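Arabinan endo-1,5-alpha-l-arabinosidase A (Cellvibrio cellulosa, PDB 1GYH) hydrolyses alpha-1,5-linked arabinan of the plant cell wall, releasing almost exclusively arabinotriose. Local coordinates at residues A[79-92]-A[123-135]. Numbering follows the deposited sequence.
Sequences YYSVSAFGKNTSAI and DLWNAIAPAIIAD
The side-chain amide of N126, a residue that probably contacts substrate, is held by the hairpin 79-92 at OD1 directly by S90 and at ND2 through a water. S90 OG donates to N126 OD1 over 2.7 Å, within the carbonyl plane, and N126 ND2 gives a proton to the water, also bound by S83 OG and K87 O. The chi1 of -169° carries the amide away from N126's backbone N, beside N88 CB, and these partners together should fix its rotation. W125 O, one residue before N126, accepts from N88 ND2 at 3.1 Å; it lies in the plane of the N88 amide, whereas the donor sits above the carbonyl plane of W125. A second water joins N88 ND2 to D123 O.

Further along, segment 123-135 is tied to the hairpin by a nearly straight bond from the backbone, A129 N to S81 OG (3.1 Å, 168°); the same hydroxyl also pairs with W65 O. A129 is engineered, an alanine replacing the native aspartate. Here the contact turns apolar. P130 CG packs on both Y79 CB (3.6 Å) and I92 CG2 (3.9 Å), while I128 CG2 rests on S83 and S90. I132 CD1 lies over one face of the Y79 ring, 3.7 Å from its centroid, a CH-pi contact; the Y79 hydroxyl goes on to L160 O.

A blade hairpin thus meets the segment leading into the next blade's first strand, 131-134, within the five-bladed beta-propeller of this family 43 enzyme. G86, K87 and N126 probably bind substrate, and A129 probably marks the third conserved acidic position of the active site.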
loop_
_atom_site.group_PDB
_atom_site.type_symbol
_atom_site.label_atom_id
_atom_site.label_comp_id
_atom_site.label_asym_id
_atom_site.label_seq_id
_atom_site.Cartn_x
_atom_site.Cartn_y
_atom_site.Cartn_z
ATOM N N TYR A 79 -7.169 6.891 -1.689
ATOM C CA TYR A 79 -7.855 5.679 -1.252
ATOM C C TYR A 79 -7.407 5.332 0.166
ATOM O O TYR A 79 -6.287 5.613 0.533
ATOM C CB TYR A 79 -7.584 4.522 -2.220
ATOM C CG TYR A 79 -8.062 4.859 -3.609
ATOM C CD1 TYR A 79 -7.261 5.635 -4.485
ATOM C CD2 TYR A 79 -9.325 4.469 -4.044
ATOM C CE1 TYR A 79 -7.730 5.970 -5.754
ATOM C CE2 TYR A 79 -9.798 4.818 -5.299
ATOM C CZ TYR A 79 -8.992 5.539 -6.156
ATOM O OH TYR A 79 -9.484 5.878 -7.376
ATOM N N TYR A 80 -8.310 4.740 0.966
ATOM C CA TYR A 80 -8.056 4.522 2.390
ATOM C C TYR A 80 -8.936 3.344 2.840
ATOM O O TYR A 80 -9.944 3.039 2.185
ATOM C CB TYR A 80 -8.356 5.806 3.226
ATOM C CG TYR A 80 -9.807 6.286 3.128
ATOM C CD1 TYR A 80 -10.790 5.726 3.945
ATOM C CD2 TYR A 80 -10.210 7.226 2.154
ATOM C CE1 TYR A 80 -12.115 6.103 3.851
ATOM C CE2 TYR A 80 -11.543 7.616 2.025
ATOM C CZ TYR A 80 -12.509 7.045 2.892
ATOM O OH TYR A 80 -13.843 7.386 2.832
ATOM N N SER A 81 -8.537 2.698 3.944
ATOM C CA SER A 81 -9.192 1.477 4.449
ATOM C C SER A 81 -9.803 1.739 5.842
ATOM O O SER A 81 -9.166 2.327 6.710
ATOM C CB SER A 81 -8.191 0.306 4.537
ATOM O OG SER A 81 -7.345 0.236 3.383
ATOM N N VAL A 82 -11.050 1.327 6.003
ATOM C CA VAL A 82 -11.751 1.240 7.314
ATOM C C VAL A 82 -11.855 -0.251 7.667
ATOM O O VAL A 82 -12.345 -1.063 6.890
ATOM C CB VAL A 82 -13.140 1.861 7.195
ATOM C CG1 VAL A 82 -14.009 1.501 8.409
ATOM C CG2 VAL A 82 -13.061 3.376 7.031
ATOM N N SER A 83 -11.387 -0.635 8.844
ATOM C CA SER A 83 -11.367 -2.042 9.202
ATOM C C SER A 83 -11.429 -2.278 10.708
ATOM O O SER A 83 -11.716 -1.361 11.484
ATOM C CB SER A 83 -10.100 -2.681 8.620
ATOM O OG SER A 83 -10.173 -4.102 8.603
ATOM N N ALA A 84 -11.176 -3.521 11.090
ATOM C CA ALA A 84 -11.013 -3.910 12.486
ATOM C C ALA A 84 -10.010 -5.038 12.588
ATOM O O ALA A 84 -10.030 -5.997 11.797
ATOM C CB ALA A 84 -12.394 -4.353 13.084
ATOM N N PHE A 85 -9.129 -4.953 13.570
ATOM C CA PHE A 85 -8.046 -5.934 13.671
ATOM C C PHE A 85 -8.544 -7.361 13.730
ATOM O O PHE A 85 -9.451 -7.684 14.498
ATOM C CB PHE A 85 -7.119 -5.625 14.875
ATOM C CG PHE A 85 -6.077 -4.561 14.560
ATOM C CD1 PHE A 85 -5.043 -4.831 13.647
ATOM C CD2 PHE A 85 -6.170 -3.275 15.125
ATOM C CE1 PHE A 85 -4.076 -3.842 13.317
ATOM C CE2 PHE A 85 -5.207 -2.272 14.827
ATOM C CZ PHE A 85 -4.158 -2.559 13.921
ATOM N N GLY A 86 -7.968 -8.213 12.893
ATOM C CA GLY A 86 -8.321 -9.610 12.879
ATOM C C GLY A 86 -9.563 -10.011 12.081
ATOM O O GLY A 86 -9.859 -11.206 11.985
ATOM N N LYS A 87 -10.295 -9.037 11.542
ATOM C CA LYS A 87 -11.559 -9.294 10.882
ATOM C C LYS A 87 -11.632 -8.783 9.443
ATOM O O LYS A 87 -10.827 -7.956 9.015
ATOM C CB LYS A 87 -12.666 -8.643 11.691
ATOM C CG LYS A 87 -12.693 -9.163 13.134
ATOM C CD LYS A 87 -14.032 -8.876 13.766
ATOM C CE LYS A 87 -13.951 -7.946 14.913
ATOM N NZ LYS A 87 -14.953 -8.431 15.887
ATOM N N ASN A 88 -12.607 -9.253 8.691
ATOM C CA ASN A 88 -12.790 -8.704 7.349
ATOM C C ASN A 88 -14.052 -7.897 7.213
ATOM O O ASN A 88 -14.621 -7.839 6.146
ATOM C CB ASN A 88 -12.619 -9.769 6.233
ATOM C CG ASN A 88 -13.733 -10.815 6.199
ATOM O OD1 ASN A 88 -14.343 -11.165 7.226
ATOM N ND2 ASN A 88 -13.989 -11.339 4.992
ATOM N N THR A 89 -14.491 -7.286 8.317
ATOM C CA THR A 89 -15.487 -6.213 8.298
ATOM C C THR A 89 -14.735 -4.928 7.892
ATOM O O THR A 89 -14.209 -4.174 8.751
ATOM C CB THR A 89 -16.110 -6.009 9.670
ATOM O OG1 THR A 89 -15.077 -5.791 10.666
ATOM C CG2 THR A 89 -16.932 -7.288 10.135
ATOM N N SER A 90 -14.647 -4.715 6.579
ATOM C CA SER A 90 -13.704 -3.729 6.016
ATOM C C SER A 90 -14.252 -3.124 4.742
ATOM O O SER A 90 -15.087 -3.724 4.051
ATOM C CB SER A 90 -12.364 -4.377 5.631
ATOM O OG SER A 90 -11.819 -5.146 6.691
ATOM N N ALA A 91 -13.779 -1.928 4.446
ATOM C CA ALA A 91 -14.130 -1.268 3.196
ATOM C C ALA A 91 -13.033 -0.274 2.809
ATOM O O ALA A 91 -12.388 0.361 3.686
ATOM C CB ALA A 91 -15.470 -0.530 3.294
ATOM N N ILE A 92 -12.877 -0.140 1.492
ATOM C CA ILE A 92 -12.009 0.876 0.891
ATOM C C ILE A 92 -12.844 2.027 0.386
ATOM O O ILE A 92 -13.802 1.844 -0.382
ATOM C CB ILE A 92 -11.142 0.247 -0.230
ATOM C CG1 ILE A 92 -10.144 -0.734 0.355
ATOM C CG2 ILE A 92 -10.417 1.343 -1.008
ATOM C CD1 ILE A 92 -9.609 -1.789 -0.673
ATOM N N ASP A 123 -17.699 -12.954 1.471
ATOM C CA ASP A 123 -16.425 -12.769 0.714
ATOM C C ASP A 123 -15.205 -13.435 1.338
ATOM O O ASP A 123 -14.911 -13.217 2.495
ATOM C CB ASP A 123 -16.143 -11.274 0.531
ATOM C CG ASP A 123 -17.338 -10.523 0.025
ATOM O OD1 ASP A 123 -17.909 -10.879 -1.072
ATOM O OD2 ASP A 123 -17.786 -9.547 0.658
ATOM N N LEU A 124 -14.465 -14.204 0.539
ATOM C CA LEU A 124 -13.196 -14.790 0.952
ATOM C C LEU A 124 -11.989 -13.872 0.610
ATOM O O LEU A 124 -10.963 -14.301 0.092
ATOM C CB LEU A 124 -13.077 -16.201 0.402
ATOM C CG LEU A 124 -12.485 -17.200 1.395
ATOM C CD1 LEU A 124 -13.301 -17.251 2.710
ATOM C CD2 LEU A 124 -12.447 -18.584 0.805
ATOM N N TRP A 125 -12.145 -12.598 0.929
ATOM C CA TRP A 125 -11.078 -11.614 0.837
ATOM C C TRP A 125 -11.378 -10.521 1.846
ATOM O O TRP A 125 -12.502 -10.466 2.408
ATOM C CB TRP A 125 -10.973 -11.032 -0.597
ATOM C CG TRP A 125 -12.293 -10.893 -1.377
ATOM C CD1 TRP A 125 -12.846 -11.824 -2.219
ATOM C CD2 TRP A 125 -13.171 -9.763 -1.419
ATOM N NE1 TRP A 125 -14.014 -11.346 -2.755
ATOM C CE2 TRP A 125 -14.242 -10.084 -2.276
ATOM C CE3 TRP A 125 -13.187 -8.520 -0.794
ATOM C CZ2 TRP A 125 -15.300 -9.203 -2.521
ATOM C CZ3 TRP A 125 -14.241 -7.645 -1.053
ATOM C CH2 TRP A 125 -15.282 -7.998 -1.878
ATOM N N ASN A 126 -10.413 -9.620 2.004
ATOM C CA ASN A 126 -10.453 -8.526 2.965
ATOM C C ASN A 126 -10.200 -7.200 2.215
ATOM O O ASN A 126 -9.144 -7.025 1.610
ATOM C CB ASN A 126 -9.403 -8.760 4.067
ATOM C CG ASN A 126 -9.562 -7.803 5.248
ATOM O OD1 ASN A 126 -10.546 -7.058 5.319
ATOM N ND2 ASN A 126 -8.588 -7.806 6.161
ATOM N N ALA A 127 -11.202 -6.316 2.233
ATOM C CA ALA A 127 -11.173 -5.032 1.549
ATOM C C ALA A 127 -10.359 -3.967 2.295
ATOM O O ALA A 127 -10.914 -3.012 2.857
ATOM C CB ALA A 127 -12.579 -4.563 1.281
ATOM N N ILE A 128 -9.035 -4.177 2.302
ATOM C CA ILE A 128 -8.046 -3.213 2.770
ATOM C C ILE A 128 -6.839 -3.168 1.787
ATOM O O ILE A 128 -6.652 -4.098 1.010
ATOM C CB ILE A 128 -7.514 -3.534 4.201
ATOM C CG1 ILE A 128 -6.641 -4.780 4.234
ATOM C CG2 ILE A 128 -8.737 -3.614 5.251
ATOM C CD1 ILE A 128 -6.001 -5.032 5.630
ATOM N N ALA A 129 -6.044 -2.103 1.899
ATOM C CA ALA A 129 -4.723 -1.971 1.223
ATOM C C ALA A 129 -4.801 -1.811 -0.290
ATOM O O ALA A 129 -4.200 -2.575 -1.026
ATOM C CB ALA A 129 -3.762 -3.130 1.613
ATOM N N PRO A 130 -5.508 -0.785 -0.756
ATOM C CA PRO A 130 -5.624 -0.516 -2.188
ATOM C C PRO A 130 -4.313 -0.014 -2.820
ATOM O O PRO A 130 -3.478 0.635 -2.151
ATOM C CB PRO A 130 -6.664 0.598 -2.247
ATOM C CG PRO A 130 -6.474 1.302 -1.011
ATOM C CD PRO A 130 -6.230 0.238 0.017
ATOM N N ALA A 131 -4.162 -0.335 -4.114
ATOM C CA ALA A 131 -3.075 0.218 -4.953
ATOM C C ALA A 131 -3.598 0.407 -6.379
ATOM O O ALA A 131 -4.224 -0.524 -6.927
ATOM C CB ALA A 131 -1.833 -0.653 -4.917
ATOM N N ILE A 132 -3.366 1.583 -6.979
ATOM C CA ILE A 132 -3.991 1.911 -8.259
ATOM C C ILE A 132 -2.960 1.795 -9.397
ATOM O O ILE A 132 -1.866 2.319 -9.268
ATOM C CB ILE A 132 -4.566 3.344 -8.244
ATOM C CG1 ILE A 132 -5.483 3.608 -7.005
ATOM C CG2 ILE A 132 -5.299 3.646 -9.527
ATOM C CD1 ILE A 132 -6.673 2.648 -6.864
ATOM N N ILE A 133 -3.346 1.154 -10.494
ATOM C CA ILE A 133 -2.446 0.931 -11.656
ATOM C C ILE A 133 -3.198 1.116 -12.971
ATOM O O ILE A 133 -4.296 0.585 -13.156
ATOM C CB ILE A 133 -1.763 -0.463 -11.603
ATOM C CG1 ILE A 133 -0.772 -0.649 -12.786
ATOM C CG2 ILE A 133 -2.806 -1.629 -11.649
ATOM C CD1 ILE A 133 0.462 0.266 -12.673
ATOM N N ALA A 134 -2.617 1.875 -13.899
ATOM C CA ALA A 134 -3.172 1.984 -15.226
ATOM C C ALA A 134 -2.428 1.085 -16.215
ATOM O O ALA A 134 -1.233 0.835 -16.044
ATOM C CB ALA A 134 -3.136 3.403 -15.718
ATOM N N ASP A 135 -3.150 0.643 -17.246
ATOM C CA ASP A 135 -2.593 -0.197 -18.306
ATOM C C ASP A 135 -2.355 0.595 -19.597
ATOM O O ASP A 135 -2.508 1.806 -19.598
ATOM C CB ASP A 135 -3.425 -1.491 -18.495
ATOM C CG ASP A 135 -4.803 -1.291 -19.095
ATOM O OD1 ASP A 135 -5.097 -0.255 -19.755
ATOM O OD2 ASP A 135 -5.668 -2.211 -18.973
HETATM O O HOH W 1 -8.521 -6.291 8.830
HETATM O O HOH W 2 -15.641 -14.138 4.972
#